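Local coordinates for protein peptidase M42 (Thaumarchaeota archaeon SCGC AB-539-E09, PDB 5DS0) that binds two cobalt ions per subunit in a twelve-subunit assembly and probably acts as a TET aminopeptidase of the M42 family, removing residues from peptide N-termini, at residues 278-290 / 338-350. Sequence-based numbering, arbitrary orientation.
Sequences FVINVAKQAQIPL and NAIRLVIELIKRL
Val282 is a knob in a hole on helix 338-349, lined by Leu342, Glu345, Leu346 and Arg349. The two helices cross steeply, with axes 9.7 Å apart and N-to-C directions at 113°. They pack beside the mixed beta-sheet of the M42 peptidase fold, where Val279 and Leu346 also reach strand 314-322. The tight part is apolar. Leu346 CD2 is its hub, 3.7 Å from Val282 CB and 3.6 Å from Phe278 CE2. With CG anti to the backbone N (chi1 173°), Phe278 extends its ring to the C-terminal end of helix 338-349. There Phe278 CE2 lies 3.5 Å from Leu350 CD2, while Arg349 CB meets the ring at its edge. Phe358 packs against the same ring edge-to-face.

Further along, Leu342 places CD1 against Ala283 CB and CD2 against Leu290 CD1. Helix 273-285 closes in a Schellman motif, with Gln287 at positive phi. The chain then turns, and Ile288 points back at the other helix. Ile288 CD1 reaches the backbone of Leu342, 3.6 Å from Leu342 N, and Ile288 CG2 touches Asn338 CB. Pro289 rests its CG and CD on Asn338 ND2.

The outer side is polar and looser. No hydrogen bond joins the two segments. Gln285 OE1 approaches Arg349 NE obliquely at 3.6 Å, and Ala286 CB barely reaches Glu345 CG. The charges here pair within helix 338-349. Glu345 is bent at chi2 (-47°), which brings its carboxylate back toward Arg349 and Lys348; the Lys348 bond is weak. The Arg349 side chain runs past Val282 in the opposite direction, with CD against CG2, and its aliphatic part borders the apolar core. Arg349 NH1 holds Glu345 twice: it meets OE1 from above the carboxylate plane, and the backbone O of Glu345, 3.0 Å away, lies in the guanidinium plane.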
ATOM      1  N   PHE C 278      31.023 -33.882 -28.091  1.00 40.94           N
ATOM      2  CA  PHE C 278      31.831 -35.046 -27.803  1.00 40.80           C
ATOM      3  C   PHE C 278      31.251 -35.865 -26.660  1.00 39.90           C
ATOM      4  O   PHE C 278      31.068 -37.079 -26.778  1.00 41.20           O
ATOM      5  CB  PHE C 278      33.252 -34.588 -27.473  1.00 41.24           C
ATOM      6  CG  PHE C 278      34.172 -35.683 -26.995  1.00 41.94           C
ATOM      7  CD1 PHE C 278      34.776 -36.553 -27.896  1.00 42.33           C
ATOM      8  CD2 PHE C 278      34.461 -35.820 -25.638  1.00 41.70           C
ATOM      9  CE1 PHE C 278      35.635 -37.546 -27.455  1.00 43.05           C
ATOM     10  CE2 PHE C 278      35.321 -36.815 -25.193  1.00 42.16           C
ATOM     11  CZ  PHE C 278      35.908 -37.677 -26.104  1.00 42.94           C
ATOM     12  N   VAL C 279      30.921 -35.200 -25.568  1.00 38.55           N
ATOM     13  CA  VAL C 279      30.338 -35.884 -24.416  1.00 37.76           C
ATOM     14  C   VAL C 279      28.980 -36.516 -24.760  1.00 37.19           C
ATOM     15  O   VAL C 279      28.712 -37.658 -24.400  1.00 37.20           O
ATOM     16  CB  VAL C 279      30.177 -34.925 -23.224  1.00 37.12           C
ATOM     17  CG1 VAL C 279      29.487 -35.623 -22.059  1.00 37.39           C
ATOM     18  CG2 VAL C 279      31.533 -34.399 -22.786  1.00 36.99           C
ATOM     19  N   ILE C 280      28.134 -35.779 -25.464  1.00 36.73           N
ATOM     20  CA  ILE C 280      26.838 -36.296 -25.857  1.00 37.81           C
ATOM     21  C   ILE C 280      26.986 -37.588 -26.660  1.00 39.76           C
ATOM     22  O   ILE C 280      26.233 -38.545 -26.432  1.00 40.75           O
ATOM     23  CB  ILE C 280      26.019 -35.255 -26.658  1.00 37.29           C
ATOM     24  CG1 ILE C 280      25.532 -34.150 -25.715  1.00 36.55           C
ATOM     25  CG2 ILE C 280      24.811 -35.890 -27.324  1.00 37.44           C
ATOM     26  CD1 ILE C 280      25.067 -32.894 -26.417  1.00 36.88           C
ATOM     27  N   ASN C 281      27.961 -37.621 -27.570  1.00 40.68           N
ATOM     28  CA  ASN C 281      28.175 -38.791 -28.429  1.00 41.89           C
ATOM     29  C   ASN C 281      28.801 -39.950 -27.686  1.00 41.43           C
ATOM     30  O   ASN C 281      28.377 -41.092 -27.849  1.00 42.52           O
ATOM     31  CB  ASN C 281      29.032 -38.444 -29.636  1.00 43.63           C
ATOM     32  CG  ASN C 281      28.350 -37.450 -30.560  1.00 46.66           C
ATOM     33  OD1 ASN C 281      27.122 -37.285 -30.549  1.00 48.16           O
ATOM     34  ND2 ASN C 281      29.149 -36.749 -31.353  1.00 49.78           N
ATOM     35  N   VAL C 282      29.794 -39.665 -26.854  1.00 39.50           N
ATOM     36  CA  VAL C 282      30.397 -40.712 -26.061  1.00 39.32           C
ATOM     37  C   VAL C 282      29.336 -41.404 -25.208  1.00 39.18           C
ATOM     38  O   VAL C 282      29.323 -42.633 -25.098  1.00 39.30           O
ATOM     39  CB  VAL C 282      31.528 -40.167 -25.180  1.00 38.91           C
ATOM     40  CG1 VAL C 282      31.968 -41.199 -24.143  1.00 39.02           C
ATOM     41  CG2 VAL C 282      32.713 -39.765 -26.052  1.00 39.27           C
ATOM     42  N   ALA C 283      28.440 -40.613 -24.623  1.00 38.56           N
ATOM     43  CA  ALA C 283      27.384 -41.147 -23.775  1.00 38.81           C
ATOM     44  C   ALA C 283      26.401 -41.996 -24.570  1.00 40.35           C
ATOM     45  O   ALA C 283      26.008 -43.067 -24.125  1.00 40.02           O
ATOM     46  CB  ALA C 283      26.654 -40.022 -23.065  1.00 37.83           C
ATOM     47  N   LYS C 284      26.014 -41.513 -25.743  1.00 42.65           N
ATOM     48  CA  LYS C 284      25.082 -42.240 -26.608  1.00 45.88           C
ATOM     49  C   LYS C 284      25.663 -43.573 -27.049  1.00 47.10           C
ATOM     50  O   LYS C 284      24.978 -44.588 -27.042  1.00 46.67           O
ATOM     51  CB  LYS C 284      24.749 -41.421 -27.852  1.00 47.67           C
ATOM     52  CG  LYS C 284      23.575 -41.976 -28.617  1.00 50.63           C
ATOM     53  CD  LYS C 284      23.401 -41.305 -29.961  1.00 53.94           C
ATOM     54  CE  LYS C 284      22.114 -41.797 -30.607  1.00 57.80           C
ATOM     55  NZ  LYS C 284      22.020 -41.375 -32.033  1.00 60.76           N
ATOM     56  N   GLN C 285      26.927 -43.537 -27.451  1.00 48.86           N
ATOM     57  CA  GLN C 285      27.656 -44.703 -27.900  1.00 52.00           C
ATOM     58  C   GLN C 285      27.839 -45.723 -26.781  1.00 51.56           C
ATOM     59  O   GLN C 285      27.721 -46.922 -27.014  1.00 53.81           O
ATOM     60  CB  GLN C 285      29.005 -44.262 -28.450  1.00 55.25           C
ATOM     61  CG  GLN C 285      29.850 -45.360 -29.083  1.00 59.78           C
ATOM     62  CD  GLN C 285      31.249 -44.871 -29.445  1.00 62.12           C
ATOM     63  OE1 GLN C 285      31.806 -43.968 -28.790  1.00 63.03           O
ATOM     64  NE2 GLN C 285      31.840 -45.488 -30.467  1.00 63.07           N
ATOM     65  N   ALA C 286      28.103 -45.246 -25.569  1.00 49.65           N
ATOM     66  CA  ALA C 286      28.228 -46.116 -24.391  1.00 48.74           C
ATOM     67  C   ALA C 286      26.881 -46.467 -23.741  1.00 48.15           C
ATOM     68  O   ALA C 286      26.854 -47.155 -22.724  1.00 46.55           O
ATOM     69  CB  ALA C 286      29.125 -45.457 -23.369  1.00 47.70           C
ATOM     70  N   GLN C 287      25.786 -45.993 -24.335  1.00 48.76           N
ATOM     71  CA  GLN C 287      24.437 -46.220 -23.837  1.00 50.07           C
ATOM     72  C   GLN C 287      24.229 -45.765 -22.388  1.00 48.90           C
ATOM     73  O   GLN C 287      23.477 -46.373 -21.626  1.00 50.49           O
ATOM     74  CB  GLN C 287      24.048 -47.675 -23.991  1.00 53.73           C
ATOM     75  CG  GLN C 287      23.910 -48.083 -25.431  1.00 57.96           C
ATOM     76  CD  GLN C 287      23.239 -49.439 -25.584  1.00 64.36           C
ATOM     77  OE1 GLN C 287      23.276 -50.290 -24.686  1.00 66.70           O
ATOM     78  NE2 GLN C 287      22.558 -49.622 -26.703  1.00 68.11           N
ATOM     79  N   ILE C 288      24.842 -44.646 -22.035  1.00 47.24           N
ATOM     80  CA  ILE C 288      24.668 -44.050 -20.721  1.00 44.48           C
ATOM     81  C   ILE C 288      23.655 -42.927 -20.835  1.00 42.77           C
ATOM     82  O   ILE C 288      23.870 -41.976 -21.592  1.00 42.47           O
ATOM     83  CB  ILE C 288      26.000 -43.500 -20.206  1.00 44.34           C
ATOM     84  CG1 ILE C 288      26.974 -44.659 -19.980  1.00 45.92           C
ATOM     85  CG2 ILE C 288      25.798 -42.734 -18.921  1.00 43.73           C
ATOM     86  CD1 ILE C 288      28.422 -44.248 -19.808  1.00 45.45           C
ATOM     87  N   PRO C 289      22.542 -43.022 -20.091  1.00 42.38           N
ATOM     88  CA  PRO C 289      21.536 -41.959 -20.165  1.00 42.00           C
ATOM     89  C   PRO C 289      22.118 -40.615 -19.716  1.00 41.09           C
ATOM     90  O   PRO C 289      22.905 -40.570 -18.759  1.00 41.99           O
ATOM     91  CB  PRO C 289      20.456 -42.432 -19.195  1.00 42.20           C
ATOM     92  CG  PRO C 289      21.174 -43.301 -18.217  1.00 42.01           C
ATOM     93  CD  PRO C 289      22.261 -43.973 -19.002  1.00 42.69           C
ATOM     94  N   LEU C 290      21.760 -39.545 -20.413  1.00 39.30           N
ATOM     95  CA  LEU C 290      22.366 -38.250 -20.181  1.00 38.18           C
ATOM     96  C   LEU C 290      21.331 -37.150 -20.351  1.00 37.59           C
ATOM     97  O   LEU C 290      20.706 -37.051 -21.399  1.00 38.62           O
ATOM     98  CB  LEU C 290      23.507 -38.060 -21.167  1.00 38.53           C
ATOM     99  CG  LEU C 290      24.327 -36.791 -20.986  1.00 39.41           C
ATOM    100  CD1 LEU C 290      25.153 -36.851 -19.710  1.00 39.42           C
ATOM    101  CD2 LEU C 290      25.236 -36.569 -22.185  1.00 39.97           C
ATOM    102  N   ASN C 338      26.541 -44.164 -13.140  1.00 37.97           N
ATOM    103  CA  ASN C 338      26.605 -43.799 -14.544  1.00 37.83           C
ATOM    104  C   ASN C 338      27.521 -42.621 -14.801  1.00 37.21           C
ATOM    105  O   ASN C 338      28.133 -42.537 -15.865  1.00 37.58           O
ATOM    106  CB  ASN C 338      25.210 -43.507 -15.096  1.00 37.65           C
ATOM    107  CG  ASN C 338      24.484 -44.758 -15.533  1.00 38.73           C
ATOM    108  OD1 ASN C 338      25.101 -45.730 -15.971  1.00 39.69           O
ATOM    109  ND2 ASN C 338      23.168 -44.728 -15.458  1.00 39.38           N
ATOM    110  N   ALA C 339      27.594 -41.694 -13.859  1.00 36.30           N
ATOM    111  CA  ALA C 339      28.527 -40.582 -13.998  1.00 35.85           C
ATOM    112  C   ALA C 339      29.950 -41.092 -13.972  1.00 36.15           C
ATOM    113  O   ALA C 339      30.796 -40.633 -14.731  1.00 35.38           O
ATOM    114  CB  ALA C 339      28.312 -39.568 -12.892  1.00 36.21           C
ATOM    115  N   ILE C 340      30.211 -42.070 -13.109  1.00 37.46           N
ATOM    116  CA  ILE C 340      31.532 -42.683 -13.049  1.00 38.35           C
ATOM    117  C   ILE C 340      31.842 -43.383 -14.375  1.00 40.18           C
ATOM    118  O   ILE C 340      32.908 -43.177 -14.955  1.00 39.81           O
ATOM    119  CB  ILE C 340      31.671 -43.680 -11.889  1.00 38.56           C
ATOM    120  CG1 ILE C 340      31.615 -42.953 -10.554  1.00 37.77           C
ATOM    121  CG2 ILE C 340      32.993 -44.419 -12.019  1.00 39.52           C
ATOM    122  CD1 ILE C 340      31.399 -43.889  -9.388  1.00 38.64           C
ATOM    123  N   ARG C 341      30.904 -44.195 -14.864  1.00 42.29           N
ATOM    124  CA  ARG C 341      31.074 -44.858 -16.157  1.00 42.98           C
ATOM    125  C   ARG C 341      31.375 -43.839 -17.252  1.00 41.98           C
ATOM    126  O   ARG C 341      32.301 -44.015 -18.037  1.00 43.15           O
ATOM    127  CB  ARG C 341      29.831 -45.642 -16.538  1.00 45.29           C
ATOM    128  CG  ARG C 341      29.649 -46.937 -15.787  1.00 48.41           C
ATOM    129  CD  ARG C 341      28.410 -47.668 -16.278  1.00 52.15           C
ATOM    130  NE  ARG C 341      27.808 -48.514 -15.235  1.00 58.67           N
ATOM    131  CZ  ARG C 341      27.943 -49.849 -15.127  1.00 62.94           C
ATOM    132  NH1 ARG C 341      27.314 -50.502 -14.145  1.00 62.41           N
ATOM    133  NH2 ARG C 341      28.742 -50.536 -15.952  1.00 66.47           N
ATOM    134  N   LEU C 342      30.593 -42.773 -17.290  1.00 40.54           N
ATOM    135  CA  LEU C 342      30.727 -41.782 -18.340  1.00 40.74           C
ATOM    136  C   LEU C 342      32.103 -41.111 -18.343  1.00 41.03           C
ATOM    137  O   LEU C 342      32.708 -40.969 -19.407  1.00 42.88           O
ATOM    138  CB  LEU C 342      29.640 -40.713 -18.203  1.00 39.64           C
ATOM    139  CG  LEU C 342      29.700 -39.571 -19.215  1.00 39.18           C
ATOM    140  CD1 LEU C 342      29.583 -40.092 -20.638  1.00 39.08           C
ATOM    141  CD2 LEU C 342      28.611 -38.550 -18.924  1.00 39.27           C
ATOM    142  N   VAL C 343      32.580 -40.703 -17.168  1.00 39.97           N
ATOM    143  CA  VAL C 343      33.862 -39.990 -17.074  1.00 39.63           C
ATOM    144  C   VAL C 343      35.001 -40.900 -17.549  1.00 39.75           C
ATOM    145  O   VAL C 343      35.899 -40.443 -18.249  1.00 41.05           O
ATOM    146  CB  VAL C 343      34.209 -39.362 -15.667  1.00 40.22           C
ATOM    147  CG1 VAL C 343      33.438 -38.073 -15.419  1.00 40.06           C
ATOM    148  CG2 VAL C 343      33.975 -40.311 -14.512  1.00 41.04           C
ATOM    149  N   ILE C 344      34.931 -42.186 -17.224  1.00 38.34           N
ATOM    150  CA  ILE C 344      35.924 -43.138 -17.688  1.00 38.11           C
ATOM    151  C   ILE C 344      35.944 -43.215 -19.216  1.00 38.08           C
ATOM    152  O   ILE C 344      37.005 -43.105 -19.828  1.00 37.72           O
ATOM    153  CB  ILE C 344      35.691 -44.521 -17.058  1.00 38.98           C
ATOM    154  CG1 ILE C 344      36.086 -44.482 -15.573  1.00 38.92           C
ATOM    155  CG2 ILE C 344      36.489 -45.597 -17.777  1.00 40.14           C
ATOM    156  CD1 ILE C 344      35.663 -45.689 -14.763  1.00 39.70           C
ATOM    157  N   GLU C 345      34.774 -43.379 -19.829  1.00 38.11           N
ATOM    158  CA  GLU C 345      34.693 -43.443 -21.284  1.00 38.63           C
ATOM    159  C   GLU C 345      35.266 -42.192 -21.927  1.00 37.63           C
ATOM    160  O   GLU C 345      35.892 -42.260 -22.976  1.00 38.07           O
ATOM    161  CB  GLU C 345      33.250 -43.627 -21.751  1.00 39.39           C
ATOM    162  CG  GLU C 345      32.584 -44.923 -21.323  1.00 40.96           C
ATOM    163  CD  GLU C 345      33.452 -46.140 -21.551  1.00 42.81           C
ATOM    164  OE1 GLU C 345      33.791 -46.439 -22.720  1.00 44.35           O
ATOM    165  OE2 GLU C 345      33.765 -46.820 -20.561  1.00 43.59           O
ATOM    166  N   LEU C 346      35.019 -41.041 -21.325  1.00 37.37           N
ATOM    167  CA  LEU C 346      35.528 -39.784 -21.866  1.00 37.43           C
ATOM    168  C   LEU C 346      37.040 -39.776 -21.812  1.00 37.49           C
ATOM    169  O   LEU C 346      37.699 -39.514 -22.814  1.00 38.35           O
ATOM    170  CB  LEU C 346      34.996 -38.593 -21.081  1.00 36.93           C
ATOM    171  CG  LEU C 346      33.493 -38.362 -21.170  1.00 37.63           C
ATOM    172  CD1 LEU C 346      33.096 -37.287 -20.182  1.00 37.48           C
ATOM    173  CD2 LEU C 346      33.075 -37.964 -22.570  1.00 38.43           C
ATOM    174  N   ILE C 347      37.578 -40.089 -20.647  1.00 36.98           N
ATOM    175  CA  ILE C 347      39.018 -40.091 -20.455  1.00 37.86           C
ATOM    176  C   ILE C 347      39.727 -41.061 -21.407  1.00 38.83           C
ATOM    177  O   ILE C 347      40.795 -40.751 -21.922  1.00 39.35           O
ATOM    178  CB  ILE C 347      39.356 -40.409 -18.982  1.00 38.06           C
ATOM    179  CG1 ILE C 347      38.953 -39.233 -18.105  1.00 37.37           C
ATOM    180  CG2 ILE C 347      40.838 -40.697 -18.789  1.00 38.96           C
ATOM    181  CD1 ILE C 347      38.811 -39.595 -16.654  1.00 37.61           C
ATOM    182  N   LYS C 348      39.146 -42.240 -21.613  1.00 39.89           N
ATOM    183  CA  LYS C 348      39.682 -43.195 -22.574  1.00 41.11           C
ATOM    184  C   LYS C 348      39.909 -42.574 -23.944  1.00 41.03           C
ATOM    185  O   LYS C 348      40.918 -42.856 -24.582  1.00 40.70           O
ATOM    186  CB  LYS C 348      38.755 -44.401 -22.713  1.00 42.89           C
ATOM    187  CG  LYS C 348      38.968 -45.460 -21.638  1.00 44.90           C
ATOM    188  CD  LYS C 348      37.909 -46.562 -21.597  1.00 46.63           C
ATOM    189  CE  LYS C 348      38.005 -47.483 -22.787  1.00 48.20           C
ATOM    190  NZ  LYS C 348      36.717 -48.202 -22.972  1.00 50.42           N
ATOM    191  N   ARG C 349      38.996 -41.701 -24.373  1.00 41.46           N
ATOM    192  CA  ARG C 349      39.001 -41.163 -25.735  1.00 42.57           C
ATOM    193  C   ARG C 349      39.593 -39.761 -25.899  1.00 42.11           C
ATOM    194  O   ARG C 349      39.677 -39.243 -27.017  1.00 41.93           O
ATOM    195  CB  ARG C 349      37.581 -41.160 -26.281  1.00 44.27           C
ATOM    196  CG  ARG C 349      37.010 -42.539 -26.540  1.00 47.27           C
ATOM    197  CD  ARG C 349      35.501 -42.461 -26.764  1.00 50.02           C
ATOM    198  NE  ARG C 349      34.891 -43.770 -26.970  1.00 54.15           N
ATOM    199  CZ  ARG C 349      34.713 -44.692 -26.023  1.00 56.59           C
ATOM    200  NH1 ARG C 349      35.099 -44.480 -24.761  1.00 56.50           N
ATOM    201  NH2 ARG C 349      34.152 -45.852 -26.341  1.00 58.98           N
ATOM    202  N   LEU C 350      40.004 -39.135 -24.805  1.00 43.15           N
ATOM    203  CA  LEU C 350      40.532 -37.762 -24.877  1.00 44.07           C
ATOM    204  C   LEU C 350      42.035 -37.751 -25.157  1.00 45.79           C
ATOM    205  O   LEU C 350      42.837 -37.467 -24.271  1.00 43.72           O
ATOM    206  CB  LEU C 350      40.215 -36.979 -23.592  1.00 42.49           C
ATOM    207  CG  LEU C 350      38.772 -36.493 -23.417  1.00 41.83           C
ATOM    208  CD1 LEU C 350      38.549 -36.012 -21.996  1.00 41.72           C
ATOM    209  CD2 LEU C 350      38.424 -35.379 -24.395  1.00 42.22           C
TER